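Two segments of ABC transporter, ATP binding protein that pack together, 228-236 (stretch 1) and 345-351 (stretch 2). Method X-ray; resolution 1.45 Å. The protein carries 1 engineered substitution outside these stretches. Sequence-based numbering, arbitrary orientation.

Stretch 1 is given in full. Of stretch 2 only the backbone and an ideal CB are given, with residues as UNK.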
ATOM      1  N   LEU A 228      -4.419   4.671  10.451  1.00  6.05           N
ATOM      2  CA  LEU A 228      -4.620   3.237  10.304  1.00  7.35           C
ATOM      3  C   LEU A 228      -3.548   2.484  11.068  1.00  4.18           C
ATOM      4  O   LEU A 228      -3.817   1.414  11.625  1.00  5.66           O
ATOM      5  CB  LEU A 228      -4.594   2.789   8.838  1.00  6.31           C
ATOM      6  CG  LEU A 228      -5.966   2.819   8.149  1.00 19.48           C
ATOM      7  CD1 LEU A 228      -6.471   4.227   8.095  1.00 22.46           C
ATOM      8  CD2 LEU A 228      -5.900   2.205   6.762  1.00 30.03           C
ATOM      9  N   TYR A 229      -2.324   3.013  11.069  1.00  5.00           N
ATOM     10  CA  TYR A 229      -1.213   2.354  11.743  1.00  4.91           C
ATOM     11  C   TYR A 229      -1.407   2.276  13.262  1.00  4.89           C
ATOM     12  O   TYR A 229      -1.195   1.225  13.886  1.00  5.01           O
ATOM     13  CB  TYR A 229       0.071   3.123  11.442  1.00  5.94           C
ATOM     14  CG  TYR A 229       1.355   2.374  11.752  1.00  4.10           C
ATOM     15  CD1 TYR A 229       1.819   1.399  10.908  1.00  5.47           C
ATOM     16  CD2 TYR A 229       2.100   2.664  12.877  1.00  5.71           C
ATOM     17  CE1 TYR A 229       2.996   0.738  11.160  1.00  5.13           C
ATOM     18  CE2 TYR A 229       3.271   1.992  13.150  1.00  4.35           C
ATOM     19  CZ  TYR A 229       3.713   1.031  12.288  1.00  5.00           C
ATOM     20  OH  TYR A 229       4.888   0.344  12.493  1.00  6.73           O
ATOM     21  N   ASP A 230      -1.808   3.392  13.862  1.00  5.47           N
ATOM     22  CA  ASP A 230      -1.941   3.464  15.306  1.00  4.38           C
ATOM     23  C   ASP A 230      -3.340   3.112  15.806  1.00  6.73           C
ATOM     24  O   ASP A 230      -3.485   2.630  16.936  1.00  8.14           O
ATOM     25  CB  ASP A 230      -1.570   4.860  15.797  1.00  4.95           C
ATOM     26  CG  ASP A 230      -0.090   5.129  15.724  1.00 11.95           C
ATOM     27  OD1 ASP A 230       0.720   4.166  15.711  1.00  9.41           O
ATOM     28  OD2 ASP A 230       0.347   6.304  15.670  1.00 13.57           O
ATOM     29  N   ASN A 231      -4.355   3.320  14.973  1.00  6.07           N
ATOM     30  CA  ASN A 231      -5.744   3.045  15.356  1.00  4.56           C
ATOM     31  C   ASN A 231      -6.464   2.154  14.337  1.00  6.14           C
ATOM     32  O   ASN A 231      -7.503   2.523  13.785  1.00  6.07           O
ATOM     33  CB  ASN A 231      -6.484   4.364  15.563  1.00 10.09           C
ATOM     34  CG  ASN A 231      -5.843   5.209  16.635  1.00 12.58           C
ATOM     35  OD1 ASN A 231      -5.784   4.806  17.796  1.00 19.01           O
ATOM     36  ND2 ASN A 231      -5.329   6.370  16.249  1.00 25.46           N
ATOM     37  N   PRO A 232      -5.925   0.973  14.095  1.00  3.63           N
ATOM     38  CA  PRO A 232      -6.573   0.070  13.135  1.00  3.67           C
ATOM     39  C   PRO A 232      -7.886  -0.461  13.684  1.00  4.37           C
ATOM     40  O   PRO A 232      -7.987  -0.756  14.875  1.00  7.76           O
ATOM     41  CB  PRO A 232      -5.572  -1.066  12.977  1.00  5.39           C
ATOM     42  CG  PRO A 232      -4.756  -1.036  14.255  1.00  4.04           C
ATOM     43  CD  PRO A 232      -4.691   0.412  14.658  1.00  5.50           C
ATOM     44  N   VAL A 233      -8.864  -0.652  12.803  1.00  3.79           N
ATOM     45  CA  VAL A 233     -10.187  -1.085  13.242  1.00  4.93           C
ATOM     46  C   VAL A 233     -10.227  -2.564  13.574  1.00  5.06           C
ATOM     47  O   VAL A 233     -11.135  -3.029  14.275  1.00  7.49           O
ATOM     48  CB  VAL A 233     -11.251  -0.751  12.170  1.00  6.18           C
ATOM     49  CG1 VAL A 233     -11.122  -1.666  10.987  1.00  7.13           C
ATOM     50  CG2 VAL A 233     -12.670  -0.823  12.749  1.00 13.17           C
ATOM     51  N   SER A 234      -9.230  -3.298  13.103  1.00  5.17           N
ATOM     52  CA  SER A 234      -9.170  -4.736  13.295  1.00  5.47           C
ATOM     53  C   SER A 234      -7.735  -5.183  13.262  1.00  5.86           C
ATOM     54  O   SER A 234      -6.863  -4.461  12.792  1.00  5.40           O
ATOM     55  CB  SER A 234      -9.924  -5.454  12.177  1.00  6.68           C
ATOM     56  OG  SER A 234      -9.246  -5.314  10.918  1.00  8.51           O
ATOM     57  N   ILE A 235      -7.469  -6.393  13.737  1.00  7.71           N
ATOM     58  CA  ILE A 235      -6.104  -6.901  13.689  1.00  6.02           C
ATOM     59  C   ILE A 235      -5.666  -7.132  12.229  1.00  7.45           C
ATOM     60  O   ILE A 235      -4.485  -6.986  11.895  1.00  7.81           O
ATOM     61  CB  ILE A 235      -5.916  -8.174  14.576  1.00  9.16           C
ATOM     62  CG1 ILE A 235      -4.430  -8.436  14.830  1.00  8.12           C
ATOM     63  CG2 ILE A 235      -6.590  -9.404  13.953  1.00  9.49           C
ATOM     64  CD1 ILE A 235      -3.728  -7.396  15.668  1.00  9.87           C
ATOM     65  N   GLN A 236      -6.618  -7.456  11.356  1.00  6.28           N
ATOM     66  CA  GLN A 236      -6.282  -7.617   9.942  1.00  9.91           C
ATOM     67  C   GLN A 236      -5.818  -6.299   9.332  1.00  6.77           C
ATOM     68  O   GLN A 236      -4.824  -6.256   8.614  1.00  8.08           O
ATOM     69  CB  GLN A 236      -7.427  -8.195   9.118  1.00 10.95           C
ATOM     70  CG  GLN A 236      -6.972  -8.476   7.695  1.00 21.19           C
ATOM     71  CD  GLN A 236      -7.807  -9.506   6.968  1.00 30.00           C
ATOM     72  OE1 GLN A 236      -7.338 -10.109   5.995  1.00 24.40           O
ATOM     73  NE2 GLN A 236      -9.037  -9.707   7.420  1.00 20.50           N
ATOM     74  N   UNK A 345       0.529   2.794  25.667  1.00  6.13           N
ATOM     75  CA  UNK A 345      -0.426   3.462  24.802  1.00  6.24           C
ATOM     76  C   UNK A 345      -0.464   2.879  23.409  1.00  8.94           C
ATOM     77  O   UNK A 345      -1.320   3.275  22.604  1.00 10.76           O
ATOM     78  CB  UNK A 345      -0.103   4.955  24.722  1.00  6.24           C
ATOM     79  N   UNK A 346       0.412   1.913  23.129  1.00  6.30           N
ATOM     80  CA  UNK A 346       0.439   1.303  21.803  1.00  6.93           C
ATOM     81  C   UNK A 346      -0.141  -0.109  21.805  1.00  6.07           C
ATOM     82  O   UNK A 346      -0.164  -0.763  20.765  1.00  7.22           O
ATOM     83  CB  UNK A 346       1.874   1.271  21.272  1.00  6.93           C
ATOM     84  N   UNK A 347      -0.636  -0.584  22.935  1.00  6.56           N
ATOM     85  CA  UNK A 347      -1.291  -1.874  22.943  1.00  7.15           C
ATOM     86  C   UNK A 347      -2.631  -1.760  22.235  1.00  7.61           C
ATOM     87  O   UNK A 347      -3.449  -0.891  22.565  1.00 10.34           O
ATOM     88  CB  UNK A 347      -1.469  -2.389  24.373  1.00  7.15           C
ATOM     89  N   UNK A 348      -2.848  -2.598  21.236  1.00  4.37           N
ATOM     90  CA  UNK A 348      -4.124  -2.661  20.544  1.00  5.85           C
ATOM     91  C   UNK A 348      -4.856  -3.886  21.042  1.00  6.67           C
ATOM     92  O   UNK A 348      -4.246  -4.931  21.291  1.00  7.64           O
ATOM     93  CB  UNK A 348      -3.944  -2.699  19.025  1.00  5.85           C
ATOM     94  N   UNK A 349      -6.156  -3.754  21.240  1.00  6.81           N
ATOM     95  CA  UNK A 349      -6.930  -4.881  21.735  1.00  6.05           C
ATOM     96  C   UNK A 349      -8.251  -4.959  21.003  1.00  6.41           C
ATOM     97  O   UNK A 349      -8.861  -3.931  20.690  1.00  7.78           O
ATOM     98  CB  UNK A 349      -7.159  -4.768  23.244  1.00  6.05           C
ATOM     99  N   UNK A 350      -8.632  -6.188  20.676  1.00  5.70           N
ATOM    100  CA  UNK A 350      -9.874  -6.482  19.956  1.00  6.21           C
ATOM    101  C   UNK A 350     -10.592  -7.656  20.586  1.00  7.16           C
ATOM    102  O   UNK A 350      -9.965  -8.543  21.176  1.00  7.92           O
ATOM    103  CB  UNK A 350      -9.591  -6.771  18.481  1.00  6.21           C
ATOM    104  N   UNK A 351     -11.913  -7.665  20.470  1.00 12.68           N
ATOM    105  CA  UNK A 351     -12.682  -8.789  20.979  1.00 11.73           C
ATOM    106  C   UNK A 351     -12.386  -9.989  20.102  1.00 15.46           C
ATOM    107  O   UNK A 351     -12.255  -9.860  18.891  1.00 16.87           O
ATOM    108  CB  UNK A 351     -14.180  -8.479  21.010  1.00 11.73           C
TER

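Stretch 1 presents a helix end, Leu228 to Asp230, then a loop that leads into a second helix at Ile235. What it offers changes along its length: bare carbonyls and a carboxylate at the first helix end, then a proline ring, loop backbone and an isoleucine. Stretch 2 passes this surface, and each position can be read against it.

Position 345 lies in a 3-10 segment, with nothing of stretch 1 within 5.5 Å of its ideal CB. Stretch 1 sets no demand here, so small or polar residues would all serve. It is Asp345, which makes no contact across.

At position 346, CA-to-CB points sideways, and the ideal CB also has no neighbour within reach. A short side chain would therefore leave the gap to Asp230 unfilled. A long one could cross it, and the carboxylate on the far side favours a positive charge; lysine or arginine would suit. The residue is Lys346, whose chain ends in two t angles, and this extension brings NZ to 3.5 Å from Asp230 OD1, a salt bridge at long range. Water 3 reinforces it, donating to Asp230 OD1 (2.7 Å) and accepting from Lys346 NZ (2.9 Å).

Position 347 is out of reach of stretch 1, which leaves the choice open; it is Ile347.

Position 348 has extended backbone angles and a CB that points toward stretch 1, 5.1 Å from Pro232 CG. Beside the proline lie the carbonyls of Tyr229 and Asp230 at the helix end, with the Asp230 carboxylate nearby. An apolar residue could cover the proline, but the acceptors favour a long chain with an apolar stem and a donor at its tip, again lysine or arginine. Lys348 combines both roles. Its CE lies 3.8 Å from Pro232 CD and 3.4 Å from Tyr229 O, while NZ reaches the acceptors through water. Water 2 accepts from Lys348 NZ (2.7 Å) and donates to Asp230 O (2.8 Å); water 1 also accepts from Lys348 NZ (2.8 Å) and lies 2.8 Å from Asp230 OD1. A weak hydrogen bond from Lys348 NZ to Lys346 O, 3.3 Å, ties the amine back to its own stretch.

Position 349 follows the strand alternation and points away, so stretch 1 makes no choice; it is Val349.

Position 350 points toward stretch 1 again, its ideal CB 5.2 Å from Ile235 N. Ahead lie Pro232, the backbone of Val233 and Ser234, and the Ile235 side chain: a broad surface that a large apolar or aromatic residue could cover. Phe350 does so and has the largest covered area in the contact. Ile235 N and Ser234 C lie over one ring face, while Pro232 O sits at the edge, 3.5 Å from Phe350 CE2. Ile235 CD1 approaches Phe350 CE1 at 3.9 Å, an apolar contact.

Position 351 is out of reach, and Glu351 makes no contact. The rule is alternation, with no direct hydrogen bond between the stretches.

Stretch 2 (345-351) DKIKVFE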
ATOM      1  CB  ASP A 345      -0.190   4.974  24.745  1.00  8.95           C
ATOM      2  CG  ASP A 345       1.105   5.354  24.072  1.00 22.77           C
ATOM      3  OD1 ASP A 345       1.892   4.457  23.706  1.00 26.14           O
ATOM      4  OD2 ASP A 345       1.420   6.551  23.863  1.00 35.49           O
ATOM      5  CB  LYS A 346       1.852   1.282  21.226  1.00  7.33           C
ATOM      6  CG  LYS A 346       2.499   2.628  21.090  1.00  8.72           C
ATOM      7  CD  LYS A 346       1.869   3.414  19.968  1.00 10.51           C
ATOM      8  CE  LYS A 346       2.532   4.779  19.833  1.00 16.87           C
ATOM      9  NZ  LYS A 346       1.968   5.539  18.709  1.00 19.50           N
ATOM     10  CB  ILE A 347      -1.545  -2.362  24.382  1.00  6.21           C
ATOM     11  CG1 ILE A 347      -0.255  -2.485  25.207  1.00  5.79           C
ATOM     12  CG2 ILE A 347      -2.351  -3.653  24.357  1.00 10.30           C
ATOM     13  CD1 ILE A 347      -0.489  -2.591  26.712  1.00  7.43           C
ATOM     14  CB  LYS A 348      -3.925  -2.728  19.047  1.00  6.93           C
ATOM     15  CG  LYS A 348      -3.224  -1.496  18.496  1.00  7.79           C
ATOM     16  CD  LYS A 348      -2.374  -1.843  17.319  1.00 10.33           C
ATOM     17  CE  LYS A 348      -1.624  -0.639  16.720  1.00  8.15           C
ATOM     18  NZ  LYS A 348      -0.641   0.051  17.592  1.00  9.07           N
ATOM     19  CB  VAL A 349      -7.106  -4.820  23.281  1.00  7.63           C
ATOM     20  CG1 VAL A 349      -7.979  -3.657  23.694  1.00  7.74           C
ATOM     21  CG2 VAL A 349      -7.665  -6.137  23.823  1.00  8.24           C
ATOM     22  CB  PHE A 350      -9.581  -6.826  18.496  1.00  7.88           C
ATOM     23  CG  PHE A 350      -8.702  -5.820  17.804  1.00 10.13           C
ATOM     24  CD1 PHE A 350      -7.325  -5.994  17.762  1.00  8.62           C
ATOM     25  CD2 PHE A 350      -9.255  -4.693  17.228  1.00  8.83           C
ATOM     26  CE1 PHE A 350      -6.529  -5.071  17.158  1.00 11.77           C
ATOM     27  CE2 PHE A 350      -8.457  -3.771  16.618  1.00  8.69           C
ATOM     28  CZ  PHE A 350      -7.094  -3.964  16.575  1.00  7.57           C
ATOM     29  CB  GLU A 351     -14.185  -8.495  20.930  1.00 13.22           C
ATOM     30  CG  GLU A 351     -14.625  -7.401  21.880  1.00  9.58           C
ATOM     31  CD  GLU A 351     -16.120  -7.168  21.852  1.00 29.79           C
ATOM     32  OE1 GLU A 351     -16.553  -6.048  22.196  1.00 25.44           O
ATOM     33  OE2 GLU A 351     -16.859  -8.108  21.491  1.00 29.10           O
TER
HETATM   34  O   HOH W   1       1.154   1.432  16.031  1.00  9.66           O
HETATM   35  O   HOH W   2      -1.852   2.017  19.066  1.00 17.23           O
HETATM   36  O   HOH W   3       3.323   4.373  16.416  1.00 20.69           O
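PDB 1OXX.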